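Putative alpha/beta hydrolase (Desulfitobacterium hafniense, PDB 4RPC) is a putative hydrolase of the alpha/beta hydrolase family, probably using a serine nucleophile, though its substrate is not established. Local coordinates at residues 37-49 against 245-257. Residues are numbered along the deposited sequence; the frame is centred on the assembly and turned at random.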
loop_
_atom_site.group_PDB
_atom_site.type_symbol
_atom_site.label_atom_id
_atom_site.label_comp_id
_atom_site.label_asym_id
_atom_site.label_seq_id
_atom_site.Cartn_x
_atom_site.Cartn_y
_atom_site.Cartn_z
ATOM N N CYS A 37 -9.472 4.526 -3.606
ATOM C CA CYS A 37 -8.826 3.309 -3.168
ATOM C C CYS A 37 -9.628 2.610 -2.056
ATOM O O CYS A 37 -9.793 1.411 -2.076
ATOM C CB CYS A 37 -7.445 3.712 -2.620
ATOM S SG CYS A 37 -6.341 2.341 -2.688
ATOM N N PHE A 38 -10.123 3.412 -1.110
ATOM C CA PHE A 38 -10.687 2.954 0.131
ATOM C C PHE A 38 -12.140 3.307 0.409
ATOM O O PHE A 38 -12.601 3.116 1.525
ATOM C CB PHE A 38 -9.795 3.529 1.266
ATOM C CG PHE A 38 -8.365 3.046 1.197
ATOM C CD1 PHE A 38 -8.104 1.678 1.252
ATOM C CD2 PHE A 38 -7.316 3.926 1.101
ATOM C CE1 PHE A 38 -6.810 1.196 1.197
ATOM C CE2 PHE A 38 -6.026 3.453 1.032
ATOM C CZ PHE A 38 -5.774 2.079 1.070
ATOM N N ALA A 39 -12.873 3.760 -0.580
ATOM C CA ALA A 39 -14.285 4.119 -0.387
ATOM C C ALA A 39 -15.138 3.086 0.361
ATOM O O ALA A 39 -15.727 3.402 1.386
ATOM C CB ALA A 39 -14.939 4.512 -1.706
ATOM N N ARG A 40 -15.151 1.850 -0.131
ATOM C CA ARG A 40 -15.969 0.814 0.450
ATOM C C ARG A 40 -15.474 0.431 1.802
ATOM O O ARG A 40 -16.277 0.186 2.714
ATOM C CB ARG A 40 -16.037 -0.407 -0.482
ATOM C CG ARG A 40 -16.823 -1.580 0.048
ATOM C CD ARG A 40 -18.287 -1.216 0.387
ATOM N NE ARG A 40 -18.952 -2.351 1.016
ATOM C CZ ARG A 40 -19.499 -3.371 0.345
ATOM N NH1 ARG A 40 -19.491 -3.402 -0.980
ATOM N NH2 ARG A 40 -20.056 -4.370 0.997
ATOM N N ILE A 41 -14.152 0.420 1.982
ATOM C CA ILE A 41 -13.614 0.033 3.288
ATOM C C ILE A 41 -14.035 1.040 4.337
ATOM O O ILE A 41 -14.437 0.691 5.432
ATOM C CB ILE A 41 -12.076 -0.112 3.247
ATOM C CG1 ILE A 41 -11.735 -1.343 2.395
ATOM C CG2 ILE A 41 -11.485 -0.270 4.652
ATOM C CD1 ILE A 41 -10.275 -1.437 1.990
ATOM N N ILE A 42 -13.915 2.303 4.000
ATOM C CA ILE A 42 -14.296 3.359 4.906
ATOM C C ILE A 42 -15.769 3.203 5.252
ATOM O O ILE A 42 -16.114 3.196 6.426
ATOM C CB ILE A 42 -14.024 4.722 4.276
ATOM C CG1 ILE A 42 -12.517 4.959 4.160
ATOM C CG2 ILE A 42 -14.661 5.857 5.069
ATOM C CD1 ILE A 42 -12.178 6.065 3.180
ATOM N N ARG A 43 -16.629 3.045 4.246
ATOM C CA ARG A 43 -18.048 2.825 4.501
ATOM C C ARG A 43 -18.323 1.661 5.427
ATOM O O ARG A 43 -19.145 1.800 6.327
ATOM C CB ARG A 43 -18.848 2.634 3.214
ATOM C CG ARG A 43 -18.950 3.909 2.391
ATOM C CD ARG A 43 -20.078 3.822 1.373
ATOM N NE ARG A 43 -19.745 2.854 0.350
ATOM C CZ ARG A 43 -18.956 3.101 -0.701
ATOM N NH1 ARG A 43 -18.415 4.309 -0.911
ATOM N NH2 ARG A 43 -18.730 2.127 -1.581
ATOM N N ASP A 44 -17.609 0.543 5.246
ATOM C CA ASP A 44 -17.791 -0.630 6.132
ATOM C C ASP A 44 -17.298 -0.432 7.578
ATOM O O ASP A 44 -17.859 -1.003 8.492
ATOM C CB ASP A 44 -17.117 -1.874 5.569
ATOM C CG ASP A 44 -17.705 -2.316 4.258
ATOM O OD1 ASP A 44 -18.874 -1.940 3.943
ATOM O OD2 ASP A 44 -16.976 -3.045 3.523
ATOM N N LEU A 45 -16.237 0.344 7.777
ATOM C CA LEU A 45 -15.667 0.478 9.108
ATOM C C LEU A 45 -16.023 1.787 9.834
ATOM O O LEU A 45 -15.755 1.900 11.009
ATOM C CB LEU A 45 -14.139 0.326 9.023
ATOM C CG LEU A 45 -13.627 -0.951 8.356
ATOM C CD1 LEU A 45 -12.125 -0.876 8.177
ATOM C CD2 LEU A 45 -13.992 -2.175 9.181
ATOM N N LYS A 46 -16.636 2.760 9.162
ATOM C CA LYS A 46 -16.809 4.085 9.769
ATOM C C LYS A 46 -17.715 4.098 10.992
ATOM O O LYS A 46 -17.559 4.952 11.850
ATOM C CB LYS A 46 -17.314 5.106 8.759
ATOM C CG LYS A 46 -18.720 4.899 8.240
ATOM C CD LYS A 46 -18.940 5.888 7.112
ATOM C CE LYS A 46 -20.289 5.733 6.416
ATOM N NZ LYS A 46 -21.314 6.379 7.273
ATOM N N ASP A 47 -18.658 3.156 11.060
ATOM C CA ASP A 47 -19.503 2.994 12.248
ATOM C C ASP A 47 -18.673 2.910 13.552
ATOM O O ASP A 47 -19.075 3.413 14.579
ATOM C CB ASP A 47 -20.448 1.764 12.099
ATOM C CG ASP A 47 -19.697 0.388 12.111
ATOM O OD1 ASP A 47 -18.735 0.156 11.318
ATOM O OD2 ASP A 47 -20.079 -0.497 12.928
ATOM N N ARG A 48 -17.485 2.309 13.477
ATOM C CA ARG A 48 -16.771 1.908 14.645
ATOM C C ARG A 48 -15.313 2.436 14.706
ATOM O O ARG A 48 -14.808 2.821 15.769
ATOM C CB ARG A 48 -16.840 0.393 14.685
ATOM C CG ARG A 48 -15.714 -0.269 15.432
ATOM C CD ARG A 48 -15.860 -0.134 16.943
ATOM N NE ARG A 48 -15.213 -1.287 17.583
ATOM C CZ ARG A 48 -14.659 -1.290 18.792
ATOM N NH1 ARG A 48 -14.652 -0.189 19.565
ATOM N NH2 ARG A 48 -14.093 -2.411 19.218
ATOM N N TYR A 49 -14.639 2.475 13.570
ATOM C CA TYR A 49 -13.243 2.856 13.556
ATOM C C TYR A 49 -12.965 4.274 13.163
ATOM O O TYR A 49 -13.704 4.871 12.379
ATOM C CB TYR A 49 -12.480 1.910 12.628
ATOM C CG TYR A 49 -12.630 0.509 13.146
ATOM C CD1 TYR A 49 -11.844 0.082 14.178
ATOM C CD2 TYR A 49 -13.613 -0.342 12.652
ATOM C CE1 TYR A 49 -11.984 -1.177 14.708
ATOM C CE2 TYR A 49 -13.763 -1.616 13.172
ATOM C CZ TYR A 49 -12.945 -2.023 14.203
ATOM O OH TYR A 49 -13.060 -3.255 14.765
ATOM N N LEU A 245 -8.618 -5.642 -3.535
ATOM C CA LEU A 245 -8.928 -4.244 -3.216
ATOM C C LEU A 245 -9.823 -3.630 -4.261
ATOM O O LEU A 245 -10.739 -2.857 -3.953
ATOM C CB LEU A 245 -7.598 -3.453 -3.129
ATOM C CG LEU A 245 -7.711 -2.003 -2.767
ATOM C CD1 LEU A 245 -8.397 -1.855 -1.411
ATOM C CD2 LEU A 245 -6.296 -1.379 -2.750
ATOM N N SER A 246 -9.553 -3.947 -5.512
ATOM C CA SER A 246 -10.271 -3.309 -6.598
ATOM C C SER A 246 -11.728 -3.755 -6.597
ATOM O O SER A 246 -12.619 -2.933 -6.395
ATOM C CB SER A 246 -9.639 -3.613 -7.932
ATOM O OG SER A 246 -10.280 -2.917 -8.959
ATOM N N LYS A 247 -11.941 -5.061 -6.678
ATOM C CA LYS A 247 -13.267 -5.620 -6.888
ATOM C C LYS A 247 -13.997 -6.229 -5.663
ATOM O O LYS A 247 -15.237 -6.336 -5.718
ATOM C CB LYS A 247 -13.155 -6.621 -8.004
ATOM C CG LYS A 247 -12.586 -5.984 -9.276
ATOM C CD LYS A 247 -12.454 -6.965 -10.421
ATOM C CE LYS A 247 -13.821 -7.371 -10.968
ATOM N NZ LYS A 247 -13.775 -8.789 -11.412
ATOM N N GLU A 248 -13.270 -6.586 -4.585
ATOM C CA GLU A 248 -13.857 -7.012 -3.295
ATOM C C GLU A 248 -13.245 -6.372 -2.075
ATOM O O GLU A 248 -12.815 -7.066 -1.177
ATOM C CB GLU A 248 -13.667 -8.495 -3.113
ATOM C CG GLU A 248 -14.104 -9.234 -4.343
ATOM C CD GLU A 248 -13.387 -10.531 -4.510
ATOM O OE1 GLU A 248 -12.170 -10.646 -4.196
ATOM O OE2 GLU A 248 -14.075 -11.425 -4.989
ATOM N N PRO A 249 -13.208 -5.050 -2.039
ATOM C CA PRO A 249 -12.687 -4.360 -0.892
ATOM C C PRO A 249 -13.424 -4.743 0.425
ATOM O O PRO A 249 -12.838 -4.729 1.514
ATOM C CB PRO A 249 -12.898 -2.888 -1.260
ATOM C CG PRO A 249 -14.043 -2.895 -2.222
ATOM C CD PRO A 249 -13.924 -4.169 -2.971
ATOM N N GLU A 250 -14.684 -5.123 0.319
ATOM C CA GLU A 250 -15.410 -5.614 1.471
ATOM C C GLU A 250 -14.737 -6.812 2.154
ATOM O O GLU A 250 -14.875 -6.941 3.363
ATOM C CB GLU A 250 -16.887 -5.876 1.148
ATOM C CG GLU A 250 -17.173 -7.047 0.211
ATOM C CD GLU A 250 -16.972 -6.729 -1.264
ATOM O OE1 GLU A 250 -16.604 -5.578 -1.635
ATOM O OE2 GLU A 250 -17.196 -7.671 -2.043
ATOM N N LYS A 251 -13.957 -7.633 1.442
ATOM C CA LYS A 251 -13.189 -8.683 2.150
ATOM C C LYS A 251 -12.022 -8.125 2.930
ATOM O O LYS A 251 -11.563 -8.736 3.882
ATOM C CB LYS A 251 -12.627 -9.746 1.222
ATOM C CG LYS A 251 -13.655 -10.457 0.406
ATOM C CD LYS A 251 -12.978 -11.558 -0.392
ATOM C CE LYS A 251 -13.998 -12.242 -1.296
ATOM N NZ LYS A 251 -13.489 -13.562 -1.700
ATOM N N ILE A 252 -11.492 -6.984 2.497
ATOM C CA ILE A 252 -10.447 -6.336 3.284
ATOM C C ILE A 252 -11.065 -5.823 4.581
ATOM O O ILE A 252 -10.482 -5.999 5.625
ATOM C CB ILE A 252 -9.729 -5.135 2.565
ATOM C CG1 ILE A 252 -9.149 -5.489 1.177
ATOM C CG2 ILE A 252 -8.628 -4.591 3.449
ATOM C CD1 ILE A 252 -8.126 -6.566 1.163
ATOM N N SER A 253 -12.211 -5.146 4.499
ATOM C CA SER A 253 -12.982 -4.707 5.707
ATOM C C SER A 253 -13.205 -5.780 6.724
ATOM O O SER A 253 -13.020 -5.572 7.904
ATOM C CB SER A 253 -14.369 -4.233 5.327
ATOM O OG SER A 253 -14.225 -3.128 4.518
ATOM N N ARG A 254 -13.671 -6.918 6.242
ATOM C CA ARG A 254 -13.981 -8.046 7.118
ATOM C C ARG A 254 -12.706 -8.505 7.800
ATOM O O ARG A 254 -12.657 -8.739 8.980
ATOM C CB ARG A 254 -14.564 -9.173 6.278
ATOM C CG ARG A 254 -15.606 -10.002 6.948
ATOM C CD ARG A 254 -16.648 -10.469 5.944
ATOM N NE ARG A 254 -16.633 -11.913 5.777
ATOM C CZ ARG A 254 -17.178 -12.782 6.623
ATOM N NH1 ARG A 254 -17.773 -12.376 7.745
ATOM N NH2 ARG A 254 -17.118 -14.071 6.345
ATOM N N LEU A 255 -11.641 -8.603 7.043
ATOM C CA LEU A 255 -10.387 -9.072 7.591
ATOM C C LEU A 255 -9.826 -8.123 8.670
ATOM O O LEU A 255 -9.327 -8.570 9.714
ATOM C CB LEU A 255 -9.400 -9.202 6.449
ATOM C CG LEU A 255 -8.100 -9.924 6.745
ATOM C CD1 LEU A 255 -8.362 -11.229 7.476
ATOM C CD2 LEU A 255 -7.378 -10.184 5.419
ATOM N N ILE A 256 -9.911 -6.819 8.425
ATOM C CA ILE A 256 -9.486 -5.841 9.416
ATOM C C ILE A 256 -10.258 -6.014 10.742
ATOM O O ILE A 256 -9.668 -6.028 11.820
ATOM C CB ILE A 256 -9.626 -4.389 8.903
ATOM C CG1 ILE A 256 -8.546 -4.106 7.855
ATOM C CG2 ILE A 256 -9.404 -3.419 10.044
ATOM C CD1 ILE A 256 -8.719 -2.800 7.082
ATOM N N ARG A 257 -11.568 -6.166 10.646
ATOM C CA ARG A 257 -12.430 -6.400 11.827
ATOM C C ARG A 257 -12.014 -7.669 12.520
ATOM O O ARG A 257 -11.907 -7.679 13.728
ATOM C CB ARG A 257 -13.919 -6.543 11.456
ATOM C CG ARG A 257 -14.619 -5.259 11.033
ATOM C CD ARG A 257 -16.157 -5.387 10.961
ATOM N NE ARG A 257 -16.811 -4.063 10.844
ATOM C CZ ARG A 257 -17.260 -3.331 11.871
ATOM N NH1 ARG A 257 -17.159 -3.772 13.126
ATOM N NH2 ARG A 257 -17.804 -2.131 11.651
#
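I41 and S253, whose CA atoms lie 5.4 Å apart, mark where helix 39-45 and helix 249-257 run closest, and their packing is knobs-into-holes in both directions. I41 sits among L245, P249, I252 and S253; S253 fits among R40, I41, D44 and L45. With CG1 of I41 anti to its carbonyl carbon (chi1 -69°), CD1 reaches I252 CB at 3.8 Å. Beyond it, L45 CD1 meets I256 CD1 at 4.1 Å, the two side chains crossing nearly at right angles. The axes approach to 8.4 Å at -41°, as two helices on one face of the central alpha/beta hydrolase sheet: I41 also touches L26 of strand 23-27, and I252 touches Y93 of strand 88-95.

Polar contacts follow one flank. S253 OG donates to the anti lone pair of D44 OD2 (2.9 Å), while in the R40-D44 salt bridge NE donates to D44 OD1 at 3.0 Å, with OD1 in the guanidinium plane, so both carboxylate oxygens are held. E250 lays CB over one face of the R40 guanidinium, 3.5 Å from NH2; its OE1 forms a long salt bridge with R40 NH1 from well out of that plane, linked by charge alone. Replacing R40 by an alanine is likely to leave D44 OD1 without its charged donor and E250 CB without its cover. Farther along, R257 NH2 makes a salt bridge with D47 OD1, near the guanidinium plane but at a doubtfully short modelled separation, and bonds weakly to D44 O, while Y49 CE2 lies 4.0 Å above one guanidinium face.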